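Local coordinates for clavulanic acid biosynthesis oligopeptide binding protein 2 (Streptomyces clavuligerus, PDB 2WOL), which probably binds oligopeptides, as an extracellular solute-binding protein of the clavulanic acid biosynthetic pathway, at residues A[350-358]-A[457-465]; A[431-442]-A[474-484]. All coordinates share one frame; numbering follows the deposited sequence. Where two conformers were deposited one is given.

Contact 1 of 2, residues A[350-358]-A[457-465]; sequences ALFPPTLPA and FPTEYGFLA
F352 lies across from F463, and L356 from T459, where the irregular loop after strand 346-347 packs on the start of helix 460-468, within the family 5 solute-binding region. The closest CA atoms are L356 CA and T459 CA, 6.3 Å apart, where a type I beta turn from P353 to L356 ends. T459 is the helix N-cap; its OG1 accepts from G462 N and also bonds D182. With CG anti to the backbone N (chi1 -175°), F463 sends its ring into the loop. There P353 CD sits over the ring centre, 3.6 Å from F463 CE1, in a CH-pi contact. F352 CZ packs at 3.6 Å on L464 CD2, while E460 CG covers one face of the F352 ring. L356 divides its branches, CD1 against F463 CB and CD2 against P458 O. The bend of E460 at chi2 (88°) turns OE2 back to the loop, where A358 N meets it nearly along the C-O axis at 2.8 Å. W510 of helix 503-520 touches both E460 and A358. An otherwise apolar seam thus contains one direct hydrogen bond, to a buried carboxylate whose negative charge the helix start probably steadies.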
loop_
_atom_site.group_PDB
_atom_site.type_symbol
_atom_site.label_atom_id
_atom_site.label_comp_id
_atom_site.label_asym_id
_atom_site.label_seq_id
_atom_site.Cartn_x
_atom_site.Cartn_y
_atom_site.Cartn_z
ATOM N N ALA A 350 8.772 -12.573 11.145
ATOM C CA ALA A 350 9.551 -11.440 10.650
ATOM C C ALA A 350 8.659 -10.443 9.900
ATOM O O ALA A 350 7.437 -10.598 9.862
ATOM C CB ALA A 350 10.703 -11.924 9.777
ATOM N N LEU A 351 9.281 -9.428 9.307
ATOM C CA LEU A 351 8.548 -8.267 8.802
ATOM C C LEU A 351 8.248 -8.297 7.301
ATOM O O LEU A 351 7.099 -8.113 6.900
ATOM C CB LEU A 351 9.275 -6.971 9.184
ATOM C CG LEU A 351 9.642 -6.817 10.669
ATOM C CD1 LEU A 351 10.594 -5.656 10.878
ATOM C CD2 LEU A 351 8.405 -6.643 11.542
ATOM N N PHE A 352 9.273 -8.528 6.480
ATOM C CA PHE A 352 9.114 -8.496 5.019
ATOM C C PHE A 352 8.099 -9.515 4.512
ATOM O O PHE A 352 8.136 -10.679 4.917
ATOM C CB PHE A 352 10.442 -8.785 4.309
ATOM C CG PHE A 352 11.471 -7.689 4.424
ATOM C CD1 PHE A 352 12.780 -7.998 4.785
ATOM C CD2 PHE A 352 11.145 -6.360 4.148
ATOM C CE1 PHE A 352 13.750 -7.001 4.883
ATOM C CE2 PHE A 352 12.114 -5.360 4.245
ATOM C CZ PHE A 352 13.413 -5.686 4.614
ATOM N N PRO A 353 7.191 -9.083 3.617
ATOM C CA PRO A 353 6.375 -10.040 2.865
ATOM C C PRO A 353 7.252 -10.868 1.918
ATOM O O PRO A 353 8.307 -10.391 1.492
ATOM C CB PRO A 353 5.430 -9.141 2.054
ATOM C CG PRO A 353 5.488 -7.808 2.707
ATOM C CD PRO A 353 6.867 -7.691 3.271
ATOM N N PRO A 354 6.826 -12.104 1.589
ATOM C CA PRO A 354 7.592 -12.965 0.676
ATOM C C PRO A 354 7.724 -12.461 -0.769
ATOM O O PRO A 354 8.456 -13.067 -1.560
ATOM C CB PRO A 354 6.831 -14.295 0.719
ATOM C CG PRO A 354 5.465 -13.941 1.160
ATOM C CD PRO A 354 5.618 -12.784 2.096
ATOM N N THR A 355 7.035 -11.372 -1.112
ATOM C CA THR A 355 7.162 -10.758 -2.439
ATOM C C THR A 355 8.491 -10.034 -2.602
ATOM O O THR A 355 8.947 -9.801 -3.725
ATOM C CB THR A 355 6.033 -9.741 -2.728
ATOM O OG1 THR A 355 5.828 -8.906 -1.580
ATOM C CG2 THR A 355 4.738 -10.450 -3.093
ATOM N N LEU A 356 9.104 -9.671 -1.480
ATOM C CA LEU A 356 10.334 -8.885 -1.508
ATOM C C LEU A 356 11.574 -9.770 -1.485
ATOM O O LEU A 356 11.617 -10.754 -0.742
ATOM C CB LEU A 356 10.361 -7.886 -0.349
ATOM C CG LEU A 356 9.168 -6.932 -0.230
ATOM C CD1 LEU A 356 9.377 -6.004 0.948
ATOM C CD2 LEU A 356 8.945 -6.130 -1.509
ATOM N N PRO A 357 12.583 -9.428 -2.312
ATOM C CA PRO A 357 13.850 -10.163 -2.400
ATOM C C PRO A 357 14.509 -10.466 -1.056
ATOM O O PRO A 357 15.061 -11.551 -0.882
ATOM C CB PRO A 357 14.734 -9.228 -3.230
ATOM C CG PRO A 357 13.769 -8.529 -4.118
ATOM C CD PRO A 357 12.545 -8.305 -3.270
ATOM N N ALA A 358 14.440 -9.526 -0.113
ATOM C CA ALA A 358 15.118 -9.678 1.172
ATOM C C ALA A 358 14.421 -10.616 2.157
ATOM O O ALA A 358 14.976 -10.921 3.215
ATOM C CB ALA A 358 15.357 -8.323 1.815
ATOM N N PHE A 457 4.879 1.343 -2.151
ATOM C CA PHE A 457 5.466 0.739 -3.355
ATOM C C PHE A 457 6.193 -0.558 -2.966
ATOM O O PHE A 457 6.739 -0.647 -1.863
ATOM C CB PHE A 457 6.358 1.726 -4.148
ATOM C CG PHE A 457 7.316 2.526 -3.301
ATOM C CD1 PHE A 457 8.650 2.135 -3.184
ATOM C CD2 PHE A 457 6.896 3.693 -2.659
ATOM C CE1 PHE A 457 9.546 2.878 -2.415
ATOM C CE2 PHE A 457 7.780 4.438 -1.885
ATOM C CZ PHE A 457 9.108 4.032 -1.762
ATOM N N PRO A 458 6.156 -1.581 -3.845
ATOM C CA PRO A 458 6.596 -2.928 -3.458
ATOM C C PRO A 458 8.112 -3.150 -3.442
ATOM O O PRO A 458 8.636 -3.963 -4.213
ATOM C CB PRO A 458 5.917 -3.825 -4.498
ATOM C CG PRO A 458 5.828 -2.968 -5.710
ATOM C CD PRO A 458 5.643 -1.553 -5.229
ATOM N N THR A 459 8.795 -2.430 -2.556
ATOM C CA THR A 459 10.226 -2.616 -2.344
ATOM C C THR A 459 10.505 -2.655 -0.853
ATOM O O THR A 459 9.654 -2.276 -0.035
ATOM C CB THR A 459 11.076 -1.467 -2.944
ATOM O OG1 THR A 459 10.782 -0.245 -2.258
ATOM C CG2 THR A 459 10.821 -1.301 -4.438
ATOM N N GLU A 460 11.709 -3.097 -0.502
ATOM C CA GLU A 460 12.136 -3.122 0.892
ATOM C C GLU A 460 12.135 -1.727 1.520
ATOM O O GLU A 460 11.729 -1.568 2.675
ATOM C CB GLU A 460 13.511 -3.772 1.034
ATOM C CG GLU A 460 13.522 -5.277 0.817
ATOM C CD GLU A 460 13.706 -5.675 -0.638
ATOM O OE1 GLU A 460 13.488 -4.834 -1.535
ATOM O OE2 GLU A 460 14.071 -6.840 -0.886
ATOM N N TYR A 461 12.571 -0.719 0.760
ATOM C CA TYR A 461 12.516 0.651 1.259
ATOM C C TYR A 461 11.077 1.070 1.534
ATOM O O TYR A 461 10.766 1.554 2.620
ATOM C CB TYR A 461 13.177 1.663 0.312
ATOM C CG TYR A 461 13.172 3.044 0.924
ATOM C CD1 TYR A 461 14.214 3.458 1.751
ATOM C CD2 TYR A 461 12.096 3.916 0.728
ATOM C CE1 TYR A 461 14.203 4.713 2.352
ATOM C CE2 TYR A 461 12.074 5.172 1.322
ATOM C CZ TYR A 461 13.130 5.564 2.131
ATOM O OH TYR A 461 13.104 6.805 2.722
ATOM N N GLY A 462 10.208 0.885 0.542
ATOM C CA GLY A 462 8.801 1.234 0.684
ATOM C C GLY A 462 8.155 0.544 1.871
ATOM O O GLY A 462 7.360 1.146 2.591
ATOM N N PHE A 463 8.506 -0.722 2.081
ATOM C CA PHE A 463 7.906 -1.484 3.163
ATOM C C PHE A 463 8.461 -1.139 4.544
ATOM O O PHE A 463 7.697 -0.918 5.492
ATOM C CB PHE A 463 8.021 -2.994 2.918
ATOM C CG PHE A 463 7.304 -3.809 3.955
ATOM C CD1 PHE A 463 5.946 -4.073 3.821
ATOM C CD2 PHE A 463 7.973 -4.264 5.086
ATOM C CE1 PHE A 463 5.261 -4.789 4.793
ATOM C CE2 PHE A 463 7.299 -4.989 6.064
ATOM C CZ PHE A 463 5.948 -5.254 5.917
ATOM N N LEU A 464 9.784 -1.109 4.663
ATOM C CA LEU A 464 10.411 -1.062 5.982
ATOM C C LEU A 464 10.829 0.324 6.471
ATOM O O LEU A 464 10.725 0.608 7.665
ATOM C CB LEU A 464 11.587 -2.047 6.066
ATOM C CG LEU A 464 12.117 -2.386 7.467
ATOM C CD1 LEU A 464 10.991 -2.809 8.410
ATOM C CD2 LEU A 464 13.195 -3.459 7.406
ATOM N N ALA A 465 11.285 1.192 5.571
ATOM C CA ALA A 465 11.772 2.504 6.006
ATOM C C ALA A 465 10.749 3.341 6.790
ATOM O O ALA A 465 11.098 3.919 7.816
ATOM C CB ALA A 465 12.346 3.297 4.845
#

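Contact 2 of 2, residues A[431-442]-A[474-484]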
loop_
_atom_site.group_PDB
_atom_site.type_symbol
_atom_site.label_atom_id
_atom_site.label_comp_id
_atom_site.label_asym_id
_atom_site.label_seq_id
_atom_site.Cartn_x
_atom_site.Cartn_y
_atom_site.Cartn_z
ATOM N N PHE A 431 -4.601 6.846 12.273
ATOM C CA PHE A 431 -3.266 6.990 11.697
ATOM C C PHE A 431 -2.793 8.450 11.645
ATOM O O PHE A 431 -1.592 8.721 11.648
ATOM C CB PHE A 431 -3.217 6.320 10.316
ATOM C CG PHE A 431 -3.839 4.943 10.293
ATOM C CD1 PHE A 431 -5.108 4.745 9.757
ATOM C CD2 PHE A 431 -3.165 3.849 10.830
ATOM C CE1 PHE A 431 -5.691 3.473 9.743
ATOM C CE2 PHE A 431 -3.737 2.576 10.823
ATOM C CZ PHE A 431 -5.002 2.388 10.279
ATOM N N SER A 432 -3.741 9.384 11.624
ATOM C CA SER A 432 -3.432 10.812 11.570
ATOM C C SER A 432 -3.282 11.459 12.951
ATOM O O SER A 432 -2.394 12.294 13.161
ATOM C CB SER A 432 -4.502 11.556 10.764
ATOM O OG SER A 432 -5.798 11.272 11.265
ATOM N N LEU A 433 -4.153 11.085 13.884
ATOM C CA LEU A 433 -4.172 11.720 15.202
ATOM C C LEU A 433 -4.128 10.720 16.358
ATOM O O LEU A 433 -4.015 11.118 17.518
ATOM C CB LEU A 433 -5.401 12.635 15.345
ATOM C CG LEU A 433 -5.524 13.858 14.426
ATOM C CD1 LEU A 433 -6.949 14.391 14.446
ATOM C CD2 LEU A 433 -4.529 14.955 14.803
ATOM N N GLY A 434 -4.213 9.430 16.041
ATOM C CA GLY A 434 -4.252 8.382 17.062
ATOM C C GLY A 434 -2.892 7.752 17.286
ATOM O O GLY A 434 -1.974 8.405 17.782
ATOM N N ALA A 435 -2.767 6.479 16.917
ATOM C CA ALA A 435 -1.493 5.764 17.019
ATOM C C ALA A 435 -0.411 6.466 16.204
ATOM O O ALA A 435 0.765 6.438 16.564
ATOM C CB ALA A 435 -1.653 4.324 16.557
ATOM N N GLY A 436 -0.824 7.108 15.113
ATOM C CA GLY A 436 0.102 7.790 14.213
ATOM C C GLY A 436 0.543 9.177 14.644
ATOM O O GLY A 436 1.211 9.878 13.882
ATOM N N HIS A 437 0.182 9.586 15.858
ATOM C CA HIS A 437 0.663 10.861 16.378
ATOM C C HIS A 437 1.464 10.677 17.664
ATOM O O HIS A 437 0.900 10.287 18.687
ATOM C CB HIS A 437 -0.480 11.849 16.600
ATOM C CG HIS A 437 -0.034 13.279 16.608
ATOM N ND1 HIS A 437 0.889 13.764 17.508
ATOM C CD2 HIS A 437 -0.376 14.325 15.818
ATOM C CE1 HIS A 437 1.098 15.047 17.273
ATOM N NE2 HIS A 437 0.340 15.413 16.254
ATOM N N PRO A 438 2.785 10.953 17.608
ATOM C CA PRO A 438 3.675 10.807 18.764
ATOM C C PRO A 438 3.183 11.464 20.056
ATOM O O PRO A 438 3.427 10.927 21.139
ATOM C CB PRO A 438 4.970 11.463 18.284
ATOM C CG PRO A 438 4.967 11.207 16.814
ATOM C CD PRO A 438 3.530 11.391 16.411
ATOM N N GLU A 439 2.488 12.597 19.943
ATOM C CA GLU A 439 1.962 13.288 21.128
ATOM C C GLU A 439 0.803 12.517 21.760
ATOM O O GLU A 439 0.686 12.465 22.988
ATOM C CB GLU A 439 1.493 14.703 20.777
ATOM C CG GLU A 439 2.600 15.702 20.462
ATOM C CD GLU A 439 2.060 17.011 19.896
ATOM O OE1 GLU A 439 1.025 17.505 20.397
ATOM O OE2 GLU A 439 2.670 17.548 18.947
ATOM N N THR A 440 -0.041 11.915 20.922
ATOM C CA THR A 440 -1.170 11.115 21.398
ATOM C C THR A 440 -0.670 9.866 22.113
ATOM O O THR A 440 -1.194 9.491 23.163
ATOM C CB THR A 440 -2.113 10.716 20.242
ATOM O OG1 THR A 440 -2.585 11.899 19.591
ATOM C CG2 THR A 440 -3.310 9.913 20.751
ATOM N N VAL A 441 0.355 9.238 21.541
ATOM C CA VAL A 441 0.978 8.057 22.135
ATOM C C VAL A 441 1.487 8.384 23.547
ATOM O O VAL A 441 1.292 7.604 24.480
ATOM C CB VAL A 441 2.109 7.505 21.224
ATOM C CG1 VAL A 441 2.918 6.416 21.930
ATOM C CG2 VAL A 441 1.523 6.967 19.920
ATOM N N ARG A 442 2.109 9.553 23.697
ATOM C CA ARG A 442 2.600 10.007 25.001
ATOM C C ARG A 442 1.469 10.415 25.951
ATOM O O ARG A 442 1.500 10.070 27.131
ATOM C CB ARG A 442 3.611 11.141 24.827
ATOM C CG ARG A 442 4.959 10.669 24.321
ATOM C CD ARG A 442 5.771 11.825 23.764
ATOM N NE ARG A 442 7.110 11.408 23.359
ATOM C CZ ARG A 442 7.395 10.815 22.201
ATOM N NH1 ARG A 442 6.430 10.557 21.320
ATOM N NH2 ARG A 442 8.651 10.482 21.929
ATOM N N LYS A 474 7.222 11.045 11.874
ATOM C CA LYS A 474 6.381 12.200 11.569
ATOM C C LYS A 474 5.813 12.771 12.862
ATOM O O LYS A 474 4.849 12.240 13.416
ATOM C CB LYS A 474 5.255 11.830 10.596
ATOM C CG LYS A 474 5.685 10.987 9.393
ATOM C CD LYS A 474 6.679 11.719 8.491
ATOM C CE LYS A 474 7.147 10.825 7.354
ATOM N NZ LYS A 474 6.046 10.511 6.403
ATOM N N ARG A 475 6.421 13.856 13.336
ATOM C CA ARG A 475 6.111 14.421 14.654
ATOM C C ARG A 475 4.712 15.041 14.733
ATOM O O ARG A 475 4.146 15.166 15.825
ATOM C CB ARG A 475 7.170 15.457 15.068
ATOM C CG ARG A 475 8.623 15.079 14.770
ATOM C CD ARG A 475 9.255 14.181 15.832
ATOM N NE ARG A 475 10.614 13.791 15.445
ATOM C CZ ARG A 475 11.400 12.966 16.136
ATOM N NH1 ARG A 475 10.983 12.423 17.273
ATOM N NH2 ARG A 475 12.619 12.682 15.686
ATOM N N ASN A 476 4.161 15.421 13.578
ATOM C CA ASN A 476 2.863 16.102 13.507
ATOM C C ASN A 476 1.685 15.200 13.126
ATOM O O ASN A 476 0.582 15.685 12.854
ATOM C CB ASN A 476 2.939 17.289 12.538
ATOM C CG ASN A 476 3.887 18.374 13.010
ATOM O OD1 ASN A 476 4.030 18.617 14.210
ATOM N ND2 ASN A 476 4.534 19.042 12.063
ATOM N N GLY A 477 1.917 13.890 13.112
ATOM C CA GLY A 477 0.875 12.940 12.738
ATOM C C GLY A 477 1.170 12.243 11.426
ATOM O O GLY A 477 2.029 12.684 10.658
ATOM N N GLY A 478 0.452 11.152 11.174
ATOM C CA GLY A 478 0.697 10.306 10.011
ATOM C C GLY A 478 1.980 9.510 10.158
ATOM O O GLY A 478 2.566 9.074 9.165
ATOM N N ASN A 479 2.411 9.326 11.404
ATOM C CA ASN A 479 3.649 8.614 11.708
ATOM C C ASN A 479 3.471 7.108 11.594
ATOM O O ASN A 479 2.476 6.557 12.071
ATOM C CB ASN A 479 4.135 8.973 13.118
ATOM C CG ASN A 479 5.448 8.298 13.484
ATOM O OD1 ASN A 479 6.389 8.267 12.690
ATOM N ND2 ASN A 479 5.519 7.762 14.701
ATOM N N TRP A 480 4.446 6.453 10.970
ATOM C CA TRP A 480 4.446 5.002 10.844
ATOM C C TRP A 480 5.616 4.327 11.556
ATOM O O TRP A 480 5.665 3.098 11.664
ATOM C CB TRP A 480 4.379 4.600 9.373
ATOM C CG TRP A 480 2.985 4.672 8.873
ATOM C CD1 TRP A 480 2.429 5.661 8.114
ATOM C CD2 TRP A 480 1.942 3.733 9.141
ATOM N NE1 TRP A 480 1.104 5.381 7.875
ATOM C CE2 TRP A 480 0.780 4.202 8.490
ATOM C CE3 TRP A 480 1.883 2.527 9.852
ATOM C CZ2 TRP A 480 -0.436 3.508 8.534
ATOM C CZ3 TRP A 480 0.678 1.841 9.896
ATOM C CH2 TRP A 480 -0.467 2.336 9.240
ATOM N N ASN A 481 6.557 5.136 12.026
ATOM C CA ASN A 481 7.631 4.655 12.877
ATOM C C ASN A 481 7.157 4.806 14.318
ATOM O O ASN A 481 7.538 5.742 15.032
ATOM C CB ASN A 481 8.925 5.434 12.607
ATOM C CG ASN A 481 10.120 4.885 13.376
ATOM O OD1 ASN A 481 9.966 4.152 14.353
ATOM N ND2 ASN A 481 11.325 5.247 12.933
ATOM N N LEU A 482 6.312 3.871 14.740
ATOM C CA LEU A 482 5.616 3.994 16.020
ATOM C C LEU A 482 6.543 3.932 17.237
ATOM O O LEU A 482 6.372 4.714 18.175
ATOM C CB LEU A 482 4.460 2.987 16.127
ATOM C CG LEU A 482 3.379 3.062 15.040
ATOM C CD1 LEU A 482 2.288 2.026 15.280
ATOM C CD2 LEU A 482 2.780 4.464 14.907
ATOM N N PRO A 483 7.531 3.016 17.232
ATOM C CA PRO A 483 8.516 3.036 18.316
ATOM C C PRO A 483 9.438 4.254 18.282
ATOM O O PRO A 483 10.208 4.465 19.222
ATOM C CB PRO A 483 9.349 1.773 18.057
ATOM C CG PRO A 483 8.492 0.916 17.172
ATOM C CD PRO A 483 7.776 1.895 16.305
ATOM N N GLU A 484 9.374 5.032 17.202
ATOM C CA GLU A 484 10.309 6.143 16.970
ATOM C C GLU A 484 11.761 5.664 17.065
ATOM O O GLU A 484 12.610 6.295 17.705
ATOM C CB GLU A 484 10.021 7.321 17.914
ATOM C CG GLU A 484 8.621 7.900 17.724
ATOM C CD GLU A 484 8.226 8.926 18.772
ATOM O OE1 GLU A 484 9.117 9.631 19.302
ATOM O OE2 GLU A 484 7.011 9.032 19.053
HETATM O O HOH W 1 3.258 7.754 16.633
#
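G436 and N479 anchor a glycine-rich junction between the turn that joins helix 430-434 to helix 438-444, the latter N-capped by H437, and the irregular loop 474-484. N479 N donates to a lone pair of G436 O at 2.8 Å, and packing here is close enough for backbone to lie on backbone: G477 CA is 3.3 Å from G436 O and 3.4 Å from S432 O in CA-H...O contacts. G477 N lies over one face of the H437 imidazole, whose ND1 accepts the capping bond from E439 N in the ring plane. Nearby, P438 rests its CD on K474 O. N479, CG anti to the backbone N (chi1 -178°), folds its amide back on its own loop, with OD1 taking K474 N and ND2 donating to N481 O. The looser side has F431 and W480 offset, their planes 21° apart and their rings barely overlapping, and a weak bond from G478 N to F431 O. On the exposed rim, by contrast, R442 grips E484 strongly and end-on, NH1 to OE2 and NH2 to OE1, each at 2.8 Å, with guanidinium and carboxylate nearly coplanar; R475 NH1 adds a long salt bridge to E484 OE1. R442 NH1 also reaches P438 O from above its carbonyl plane. Between the segments, one water donates to A435 O and accepts from N479 ND2, 3.0 Å away.

In the fold
The two contacts are consistent with chemistry varying with depth. The centre of contact 1 lies about 11 Å from the centre of the chain, that of contact 2 about 18 Å. In the mostly buried contact 1 rings and aliphatic branches predominate; the partly buried contact 2 relies on main-chain bonds, close glycine packing, a water and a charged pair. The centres of contacts 1 and 2 are about 22 Å apart, and their segments alternate along the chain. They do not touch, but share W453 of strand 448-453, which meets F463 edge-to-face and also meets the W480 ring. Contact 1 sets a loop against a helix start; contact 2, against the turn between two helices and their adjoining ends.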